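Local coordinates for protein N-formylglutamate amidohydrolase (Ralstonia eutropha, PDB 2Q7S) that binds a zinc ion and probably acts as a hydrolase, consistent with cleavage of N-formylglutamate to glutamate and formate, at residues H57-W62 and L72-F77; N176-R181 and R188-F193; E212-E217 and T276-R281. All coordinates share one frame; numbering follows the deposited sequence.

Interaction 1: residues H57-W62 and L72-F77; sequences HVDALW and LLAATF
Asp-59 and Trp-62 pack on Leu-72 and Ala-74 in a small, buried helix-on-sheet contact of an alpha/beta fold. The short helix 58-61 meets strand 71-75, which runs in the mixed central sheet between the antiparallel strand 14-17 and the parallel strand 26-30. The backbones come nearest at Asp-59 and Ala-74, whose CA atoms are 6.4 Å apart. There the methylene of Asp-59 does the touching: its CB sits 3.7 Å from Ala-74 CB. CG of Asp-59 falls between its own backbone N and carbonyl carbon (chi1 68°), and the nearer carboxylate oxygen, OD2, stays 4.2 Å from Ala-74 CB. Four residues upstream in the chain is the zinc ligand Asp-55, about 8 Å from Asp-59 between side chains, so the packing lies near the metal site in sequence and in space. The indole of Trp-62 turns off from the strand to meet Leu-171 and Leu-275, leaving its main chain to face Leu-72. Leu-72 holds CG opposite its backbone N (chi1 -180°) and extends one methyl, CD2, to two carbonyl oxygens at the C-terminal end of the helix, 3.6 Å from Asp-59 O and 3.5 Å from Trp-62 O.

Interaction 2: residues N176-R181 and R188-F193; sequences NNAYER and RPLADF
Tyr-179 brings ring atom CE2 up to the backbone of Arg-188, Pro-189 and Leu-190, 3.4 Å from Arg-188 O. Pro-189 C lies at the ring edge, near its plane, whereas Leu-190 CD1 sits over one face, so the ring is met from two directions. The other methyl of Leu-190 reaches the opposite segment too: with CG anti to the backbone N (chi1 -172°), CD2 comes 3.7 Å from Asn-176 O and also packs on the methyl of Ala-178. The phenol end is tied by water. One water, near the ring plane, donates to Tyr-179 OH at 2.6 Å and to Pro-189 O at 2.8 Å; a second donates to Tyr-179 OH at 3.2 Å and accepts from Ala-191 N at 3.1 Å. Asp-226 OD1 is a further hydrogen-bonding partner of this hydroxyl. The contact folds back the connection between two strands of the central sheet, 166-174, which carries the zinc ligand His-172, and 193-196, with the single helical turn 178-181 in between. Further out, Arg-252 joins both sides, forming a hydrogen bond from NH1 with Asn-176 OD1 and a salt bridge through NE with Asp-192 OD1. At the start of the helical turn, Asn-177 occupies the N-cap position without capping through its side chain; its OD1 instead takes the NE proton of Arg-181 at 2.7 Å, with an N-H...O angle of 139°, and its ND2 donates to Glu-180 OE1 on the anti side of that carboxylate, 29° out of its plane.

Interaction 3: residues E212-E217 and T276-R281; sequences ERELRE and TLLTLR
Glu-214 and Leu-215, which meet Leu-278 and Arg-281, sit on a helical turn held by the 2.9 Å bond from Glu-217 N to Arg-213 O. Between the helices themselves the evidence is for packing. Leu-278 spreads its two methyls over neighbouring residues: CD1 lies 3.7 Å from Glu-214 CB, and CD2 is 4.1 Å from Leu-215 CD2, the two leucine side chains crossing at about a right angle. Glu-214 is bent at its second torsion (chi2 -71°), which brings its carboxylate carbon CD within 4.0 Å of Arg-281 CG. The carboxylate and guanidinium planes stand 65° apart. Glu-214 OE2 and Arg-281 NE are separated by 4.2 Å, beyond a salt bridge, so any attraction is probably a diffuse one between opposite charges. Arg-288 lies close to Arg-281, like charge to like charge. Glu-214 OE1 makes a long, weak ion pair with Lys-218. On another side of helix 205-217, Glu-212 OE2 forms a salt bridge with Arg-224, and Leu-215 also rests on Val-222 of the edge strand 222-224. Trp-62 also touches Leu-278. The segment axes approach to 10.5 Å with their N-to-C directions 152° apart, a spacing filled by Leu-215, Leu-278 and the aliphatic parts of Glu-214 and Arg-281. This is the geometry of a near-antiparallel helix pair on one face of an alpha/beta sheet, made of helix 205-217 and the C-terminal helix 267-289.

Along the chain the three contacts follow in series, each closing before the next opens, and their centres lie 19 to 22 Å apart around the same mixed sheet. Interaction 1 involves strand 71-75 and interaction 2 leads into strand 193-196, on different sides of strand 166-174; interaction 3 joins two helices that pack beside strands 193-196 and 222-224. Interaction 3 touches both others: Trp-62 CE3 is 3.5 Å from Thr-279 OG1, and Phe-193 CD2 is 3.3 Å from Leu-215 CD1. Interactions 1 and 2 do not touch, their nearest atoms being about 5 Å apart. The side chains of Trp-62 in interaction 1 and Ala-178 in interaction 2 each lie about 10 Å from the zinc ion, whereas interaction 3 is away from it.

Interaction 1: residues H57-W62 and L72-F77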
loop_
_atom_site.group_PDB
_atom_site.type_symbol
_atom_site.label_atom_id
_atom_site.label_comp_id
_atom_site.label_asym_id
_atom_site.label_seq_id
_atom_site.Cartn_x
_atom_site.Cartn_y
_atom_site.Cartn_z
ATOM N N HIS A 57 7.157 3.772 7.891
ATOM C CA HIS A 57 7.202 2.676 8.873
ATOM C C HIS A 57 6.137 1.579 8.729
ATOM O O HIS A 57 6.094 0.699 9.557
ATOM C CB HIS A 57 7.094 3.214 10.294
ATOM C CG HIS A 57 8.002 4.352 10.597
ATOM N ND1 HIS A 57 9.368 4.271 10.438
ATOM C CD2 HIS A 57 7.747 5.588 11.090
ATOM C CE1 HIS A 57 9.913 5.434 10.770
ATOM N NE2 HIS A 57 8.955 6.241 11.187
ATOM N N VAL A 58 5.275 1.651 7.709
ATOM C CA VAL A 58 4.144 0.692 7.578
ATOM C C VAL A 58 4.625 -0.721 7.439
ATOM O O VAL A 58 4.048 -1.666 7.985
ATOM C CB VAL A 58 3.193 1.054 6.387
ATOM C CG1 VAL A 58 2.341 -0.128 6.003
ATOM C CG2 VAL A 58 2.334 2.232 6.828
ATOM N N ASP A 59 5.756 -0.863 6.790
ATOM C CA ASP A 59 6.378 -2.182 6.721
ATOM C C ASP A 59 6.849 -2.735 8.076
ATOM O O ASP A 59 6.694 -3.927 8.320
ATOM C CB ASP A 59 7.466 -2.203 5.665
ATOM C CG ASP A 59 8.644 -1.374 6.026
ATOM O OD1 ASP A 59 8.494 -0.210 6.485
ATOM O OD2 ASP A 59 9.751 -1.913 5.831
ATOM N N ALA A 60 7.383 -1.876 8.949
ATOM C CA ALA A 60 7.836 -2.292 10.310
ATOM C C ALA A 60 6.629 -2.557 11.216
ATOM O O ALA A 60 6.695 -3.427 12.084
ATOM C CB ALA A 60 8.765 -1.225 10.938
ATOM N N LEU A 61 5.516 -1.832 10.991
ATOM C CA LEU A 61 4.266 -2.045 11.761
ATOM C C LEU A 61 3.765 -3.460 11.549
ATOM O O LEU A 61 3.317 -4.106 12.492
ATOM C CB LEU A 61 3.158 -1.086 11.378
ATOM C CG LEU A 61 3.184 0.373 11.901
ATOM C CD1 LEU A 61 2.036 1.134 11.250
ATOM C CD2 LEU A 61 3.111 0.400 13.425
ATOM N N TRP A 62 3.905 -3.944 10.315
ATOM C CA TRP A 62 3.476 -5.301 9.997
ATOM C C TRP A 62 4.579 -6.335 9.959
ATOM O O TRP A 62 4.447 -7.363 9.268
ATOM C CB TRP A 62 2.714 -5.283 8.687
ATOM C CG TRP A 62 1.417 -4.486 8.692
ATOM C CD1 TRP A 62 1.277 -3.155 8.396
ATOM C CD2 TRP A 62 0.078 -4.984 8.904
ATOM N NE1 TRP A 62 -0.056 -2.792 8.431
ATOM C CE2 TRP A 62 -0.810 -3.897 8.713
ATOM C CE3 TRP A 62 -0.455 -6.240 9.229
ATOM C CZ2 TRP A 62 -2.197 -4.022 8.862
ATOM C CZ3 TRP A 62 -1.864 -6.360 9.392
ATOM C CH2 TRP A 62 -2.694 -5.261 9.191
ATOM N N LEU A 72 5.922 -10.714 3.236
ATOM C CA LEU A 72 5.847 -9.273 3.247
ATOM C C LEU A 72 6.826 -8.655 2.260
ATOM O O LEU A 72 8.050 -8.714 2.415
ATOM C CB LEU A 72 6.010 -8.746 4.665
ATOM C CG LEU A 72 5.940 -7.214 4.799
ATOM C CD1 LEU A 72 4.637 -6.577 4.371
ATOM C CD2 LEU A 72 6.222 -6.891 6.263
ATOM N N LEU A 73 6.234 -8.041 1.244
ATOM C CA LEU A 73 6.942 -7.217 0.286
ATOM C C LEU A 73 6.854 -5.687 0.578
ATOM O O LEU A 73 5.801 -5.137 0.823
ATOM C CB LEU A 73 6.408 -7.505 -1.105
ATOM C CG LEU A 73 6.890 -6.607 -2.291
ATOM C CD1 LEU A 73 8.396 -6.828 -2.669
ATOM C CD2 LEU A 73 6.033 -6.854 -3.504
ATOM N N ALA A 74 7.997 -5.003 0.516
ATOM C CA ALA A 74 7.982 -3.568 0.717
ATOM C C ALA A 74 8.911 -2.804 -0.232
ATOM O O ALA A 74 10.065 -3.204 -0.434
ATOM C CB ALA A 74 8.299 -3.268 2.173
ATOM N N ALA A 75 8.406 -1.692 -0.783
ATOM C CA ALA A 75 9.197 -0.782 -1.640
ATOM C C ALA A 75 10.280 0.001 -0.885
ATOM O O ALA A 75 10.055 0.471 0.231
ATOM C CB ALA A 75 8.291 0.205 -2.373
ATOM N N THR A 76 11.457 0.151 -1.478
ATOM C CA THR A 76 12.521 0.938 -0.839
ATOM C C THR A 76 12.590 2.347 -1.471
ATOM O O THR A 76 13.108 3.289 -0.879
ATOM C CB THR A 76 13.923 0.257 -0.920
ATOM O OG1 THR A 76 14.203 -0.049 -2.265
ATOM C CG2 THR A 76 14.019 -1.048 -0.109
ATOM N N PHE A 77 12.041 2.473 -2.672
ATOM C CA PHE A 77 11.954 3.752 -3.352
ATOM C C PHE A 77 10.709 4.481 -2.889
ATOM O O PHE A 77 9.744 3.831 -2.463
ATOM C CB PHE A 77 11.917 3.581 -4.856
ATOM C CG PHE A 77 10.867 2.654 -5.332
ATOM C CD1 PHE A 77 11.134 1.269 -5.396
ATOM C CD2 PHE A 77 9.611 3.122 -5.714
ATOM C CE1 PHE A 77 10.203 0.394 -5.752
ATOM C CE2 PHE A 77 8.662 2.209 -6.124
ATOM C CZ PHE A 77 8.953 0.864 -6.167
#

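Interaction 2: residues N176-R181 and R188-F193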
loop_
_atom_site.group_PDB
_atom_site.type_symbol
_atom_site.label_atom_id
_atom_site.label_comp_id
_atom_site.label_asym_id
_atom_site.label_seq_id
_atom_site.Cartn_x
_atom_site.Cartn_y
_atom_site.Cartn_z
ATOM N N ASN A 176 -4.176 12.569 8.898
ATOM C CA ASN A 176 -5.366 12.834 9.643
ATOM C C ASN A 176 -6.380 13.614 8.802
ATOM O O ASN A 176 -7.597 13.483 8.951
ATOM C CB ASN A 176 -4.995 13.582 10.919
ATOM C CG ASN A 176 -5.660 13.007 12.150
ATOM O OD1 ASN A 176 -6.024 11.837 12.186
ATOM N ND2 ASN A 176 -5.830 13.833 13.163
ATOM N N ASN A 177 -5.866 14.405 7.876
ATOM C CA ASN A 177 -6.706 15.168 6.984
ATOM C C ASN A 177 -6.916 14.497 5.634
ATOM O O ASN A 177 -7.083 15.179 4.638
ATOM C CB ASN A 177 -6.160 16.600 6.841
ATOM C CG ASN A 177 -4.824 16.665 6.139
ATOM O OD1 ASN A 177 -4.219 15.649 5.820
ATOM N ND2 ASN A 177 -4.361 17.877 5.885
ATOM N N ALA A 178 -6.935 13.166 5.595
ATOM C CA ALA A 178 -7.181 12.450 4.336
ATOM C C ALA A 178 -8.470 12.893 3.606
ATOM O O ALA A 178 -8.500 12.891 2.376
ATOM C CB ALA A 178 -7.199 10.992 4.550
ATOM N N TYR A 179 -9.510 13.277 4.349
ATOM C CA TYR A 179 -10.772 13.735 3.758
ATOM C C TYR A 179 -10.588 15.085 3.024
ATOM O O TYR A 179 -11.095 15.273 1.925
ATOM C CB TYR A 179 -11.876 13.879 4.821
ATOM C CG TYR A 179 -12.619 12.595 5.229
ATOM C CD1 TYR A 179 -13.199 11.759 4.272
ATOM C CD2 TYR A 179 -12.777 12.257 6.564
ATOM C CE1 TYR A 179 -13.874 10.608 4.638
ATOM C CE2 TYR A 179 -13.470 11.104 6.949
ATOM C CZ TYR A 179 -14.017 10.293 5.985
ATOM O OH TYR A 179 -14.724 9.166 6.322
ATOM N N GLU A 180 -9.873 16.009 3.661
ATOM C CA GLU A 180 -9.554 17.321 3.100
ATOM C C GLU A 180 -8.711 17.205 1.827
ATOM O O GLU A 180 -8.991 17.858 0.816
ATOM C CB GLU A 180 -8.819 18.140 4.178
ATOM C CG GLU A 180 -8.180 19.455 3.735
ATOM C CD GLU A 180 -7.627 20.275 4.928
ATOM O OE1 GLU A 180 -6.888 19.716 5.769
ATOM O OE2 GLU A 180 -7.930 21.488 5.025
ATOM N N ARG A 181 -7.683 16.374 1.888
ATOM C CA ARG A 181 -6.789 16.116 0.764
ATOM C C ARG A 181 -7.448 15.410 -0.433
ATOM O O ARG A 181 -7.084 15.646 -1.592
ATOM C CB ARG A 181 -5.648 15.214 1.234
ATOM C CG ARG A 181 -4.742 15.859 2.242
ATOM C CD ARG A 181 -3.430 15.122 2.282
ATOM N NE ARG A 181 -2.776 15.260 3.575
ATOM C CZ ARG A 181 -1.563 15.778 3.784
ATOM N NH1 ARG A 181 -0.813 16.218 2.772
ATOM N NH2 ARG A 181 -1.092 15.844 5.032
ATOM N N ARG A 188 -18.674 12.288 9.236
ATOM C CA ARG A 188 -18.007 11.387 10.165
ATOM C C ARG A 188 -16.509 11.647 10.272
ATOM O O ARG A 188 -15.847 11.833 9.250
ATOM C CB ARG A 188 -18.111 9.938 9.643
ATOM C CG ARG A 188 -19.494 9.458 9.414
ATOM C CD ARG A 188 -19.542 8.127 8.650
ATOM N NE ARG A 188 -20.941 7.801 8.394
ATOM C CZ ARG A 188 -21.676 8.387 7.455
ATOM N NH1 ARG A 188 -21.142 9.304 6.649
ATOM N NH2 ARG A 188 -22.947 8.045 7.307
ATOM N N PRO A 189 -15.931 11.468 11.476
ATOM C CA PRO A 189 -14.461 11.473 11.504
ATOM C C PRO A 189 -13.823 10.263 10.835
ATOM O O PRO A 189 -14.366 9.140 10.855
ATOM C CB PRO A 189 -14.124 11.463 12.988
ATOM C CG PRO A 189 -15.300 10.839 13.638
ATOM C CD PRO A 189 -16.503 11.207 12.802
ATOM N N LEU A 190 -12.642 10.506 10.276
ATOM C CA LEU A 190 -11.787 9.495 9.718
ATOM C C LEU A 190 -11.498 8.415 10.757
ATOM O O LEU A 190 -11.187 8.743 11.900
ATOM C CB LEU A 190 -10.477 10.154 9.300
ATOM C CG LEU A 190 -9.562 9.252 8.523
ATOM C CD1 LEU A 190 -10.201 8.831 7.159
ATOM C CD2 LEU A 190 -8.240 9.948 8.273
ATOM N N ALA A 191 -11.627 7.136 10.354
ATOM C CA ALA A 191 -11.439 6.020 11.276
ATOM C C ALA A 191 -9.936 5.807 11.490
ATOM O O ALA A 191 -9.072 6.357 10.769
ATOM C CB ALA A 191 -12.105 4.770 10.746
ATOM N N ASP A 192 -9.626 4.997 12.493
ATOM C CA ASP A 192 -8.270 4.647 12.762
ATOM C C ASP A 192 -7.753 3.687 11.686
ATOM O O ASP A 192 -6.578 3.743 11.340
ATOM C CB ASP A 192 -8.148 4.006 14.142
ATOM C CG ASP A 192 -8.457 4.955 15.259
ATOM O OD1 ASP A 192 -8.123 6.129 15.125
ATOM O OD2 ASP A 192 -8.989 4.506 16.285
ATOM N N PHE A 193 -8.627 2.782 11.231
ATOM C CA PHE A 193 -8.373 1.803 10.152
ATOM C C PHE A 193 -9.461 1.977 9.130
ATOM O O PHE A 193 -10.633 2.064 9.498
ATOM C CB PHE A 193 -8.461 0.380 10.659
ATOM C CG PHE A 193 -7.251 -0.055 11.417
ATOM C CD1 PHE A 193 -7.082 0.301 12.735
ATOM C CD2 PHE A 193 -6.247 -0.786 10.782
ATOM C CE1 PHE A 193 -5.926 -0.054 13.429
ATOM C CE2 PHE A 193 -5.096 -1.185 11.506
ATOM C CZ PHE A 193 -4.954 -0.812 12.799
HETATM O O HOH W 1 -13.153 6.786 7.728
HETATM O O HOH W 2 -15.296 7.833 8.511
#

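Interaction 3: residues E212-E217 and T276-R281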
loop_
_atom_site.group_PDB
_atom_site.type_symbol
_atom_site.label_atom_id
_atom_site.label_comp_id
_atom_site.label_asym_id
_atom_site.label_seq_id
_atom_site.Cartn_x
_atom_site.Cartn_y
_atom_site.Cartn_z
ATOM N N GLU A 212 -12.057 -6.364 11.025
ATOM C CA GLU A 212 -12.860 -5.315 11.645
ATOM C C GLU A 212 -13.125 -5.585 13.146
ATOM O O GLU A 212 -12.982 -4.720 13.976
ATOM C CB GLU A 212 -14.188 -5.200 10.883
ATOM C CG GLU A 212 -15.175 -4.200 11.441
ATOM C CD GLU A 212 -16.441 -4.174 10.595
ATOM O OE1 GLU A 212 -17.237 -5.107 10.778
ATOM O OE2 GLU A 212 -16.603 -3.278 9.724
ATOM N N ARG A 213 -13.600 -6.786 13.444
ATOM C CA ARG A 213 -13.974 -7.201 14.799
ATOM C C ARG A 213 -12.758 -7.210 15.724
ATOM O O ARG A 213 -12.800 -6.676 16.828
ATOM C CB ARG A 213 -14.614 -8.593 14.750
ATOM C CG ARG A 213 -14.899 -9.240 16.117
ATOM C CD ARG A 213 -15.727 -10.517 15.975
ATOM N NE ARG A 213 -15.076 -11.563 15.159
ATOM C CZ ARG A 213 -15.497 -12.015 13.961
ATOM N NH1 ARG A 213 -16.607 -11.536 13.369
ATOM N NH2 ARG A 213 -14.800 -12.970 13.337
ATOM N N GLU A 214 -11.668 -7.807 15.276
ATOM C CA GLU A 214 -10.433 -7.852 16.097
ATOM C C GLU A 214 -9.926 -6.435 16.420
ATOM O O GLU A 214 -9.612 -6.147 17.553
ATOM C CB GLU A 214 -9.352 -8.692 15.404
ATOM C CG GLU A 214 -9.712 -10.193 15.349
ATOM C CD GLU A 214 -9.631 -10.861 16.718
ATOM O OE1 GLU A 214 -8.711 -10.492 17.480
ATOM O OE2 GLU A 214 -10.496 -11.727 17.037
ATOM N N LEU A 215 -9.907 -5.531 15.430
ATOM C CA LEU A 215 -9.460 -4.156 15.659
ATOM C C LEU A 215 -10.373 -3.344 16.546
ATOM O O LEU A 215 -9.893 -2.646 17.423
ATOM C CB LEU A 215 -9.239 -3.411 14.312
ATOM C CG LEU A 215 -8.006 -3.920 13.563
ATOM C CD1 LEU A 215 -7.878 -3.232 12.287
ATOM C CD2 LEU A 215 -6.704 -3.784 14.360
ATOM N N ARG A 216 -11.697 -3.421 16.329
ATOM C CA ARG A 216 -12.665 -2.800 17.257
ATOM C C ARG A 216 -12.590 -3.364 18.671
ATOM O O ARG A 216 -12.767 -2.645 19.627
ATOM C CB ARG A 216 -14.104 -2.922 16.725
ATOM C CG ARG A 216 -14.345 -2.080 15.515
ATOM C CD ARG A 216 -15.697 -2.387 14.911
ATOM N NE ARG A 216 -15.994 -1.428 13.868
ATOM C CZ ARG A 216 -17.057 -1.494 13.063
ATOM N NH1 ARG A 216 -17.904 -2.515 13.118
ATOM N NH2 ARG A 216 -17.239 -0.556 12.149
ATOM N N GLU A 217 -12.296 -4.635 18.820
ATOM C CA GLU A 217 -12.137 -5.193 20.173
ATOM C C GLU A 217 -10.927 -4.619 20.918
ATOM O O GLU A 217 -10.944 -4.555 22.121
ATOM C CB GLU A 217 -12.136 -6.727 20.131
ATOM C CG GLU A 217 -13.533 -7.251 19.787
ATOM C CD GLU A 217 -13.682 -8.779 19.791
ATOM O OE1 GLU A 217 -12.700 -9.483 20.119
ATOM O OE2 GLU A 217 -14.806 -9.251 19.457
ATOM N N THR A 276 0.656 -7.449 15.348
ATOM C CA THR A 276 1.195 -8.781 15.489
ATOM C C THR A 276 0.140 -9.787 15.922
ATOM O O THR A 276 0.023 -10.875 15.367
ATOM C CB THR A 276 2.381 -8.797 16.454
ATOM O OG1 THR A 276 3.463 -8.086 15.844
ATOM C CG2 THR A 276 2.804 -10.171 16.709
ATOM N N LEU A 277 -0.598 -9.437 16.967
ATOM C CA LEU A 277 -1.706 -10.258 17.436
ATOM C C LEU A 277 -2.810 -10.385 16.378
ATOM O O LEU A 277 -3.387 -11.467 16.228
ATOM C CB LEU A 277 -2.270 -9.720 18.759
ATOM C CG LEU A 277 -1.617 -10.048 20.115
ATOM C CD1 LEU A 277 -2.021 -11.401 20.673
ATOM C CD2 LEU A 277 -0.123 -9.944 20.087
ATOM N N LEU A 278 -3.098 -9.327 15.631
ATOM C CA LEU A 278 -4.120 -9.399 14.575
ATOM C C LEU A 278 -3.615 -10.355 13.471
ATOM O O LEU A 278 -4.367 -11.170 12.949
ATOM C CB LEU A 278 -4.400 -8.010 13.962
ATOM C CG LEU A 278 -5.193 -8.048 12.650
ATOM C CD1 LEU A 278 -6.620 -8.507 12.933
ATOM C CD2 LEU A 278 -5.113 -6.689 11.883
ATOM N N THR A 279 -2.321 -10.298 13.186
ATOM C CA THR A 279 -1.708 -11.067 12.073
ATOM C C THR A 279 -1.717 -12.551 12.381
ATOM O O THR A 279 -1.897 -13.376 11.504
ATOM C CB THR A 279 -0.265 -10.500 11.709
ATOM O OG1 THR A 279 -0.362 -9.143 11.240
ATOM C CG2 THR A 279 0.392 -11.281 10.586
ATOM N N LEU A 280 -1.482 -12.896 13.652
ATOM C CA LEU A 280 -1.522 -14.255 14.100
ATOM C C LEU A 280 -2.945 -14.770 13.877
ATOM O O LEU A 280 -3.167 -15.875 13.347
ATOM C CB LEU A 280 -1.109 -14.357 15.587
ATOM C CG LEU A 280 -0.997 -15.742 16.221
ATOM C CD1 LEU A 280 -0.130 -16.701 15.346
ATOM C CD2 LEU A 280 -0.426 -15.658 17.654
ATOM N N ARG A 281 -3.921 -13.965 14.251
ATOM C CA ARG A 281 -5.305 -14.363 14.029
ATOM C C ARG A 281 -5.668 -14.561 12.540
ATOM O O ARG A 281 -6.404 -15.472 12.186
ATOM C CB ARG A 281 -6.213 -13.333 14.670
ATOM C CG ARG A 281 -7.664 -13.738 14.662
ATOM C CD ARG A 281 -7.949 -14.953 15.558
ATOM N NE ARG A 281 -9.314 -15.369 15.295
ATOM C CZ ARG A 281 -9.699 -16.137 14.281
ATOM N NH1 ARG A 281 -8.815 -16.637 13.409
ATOM N NH2 ARG A 281 -10.994 -16.405 14.140
#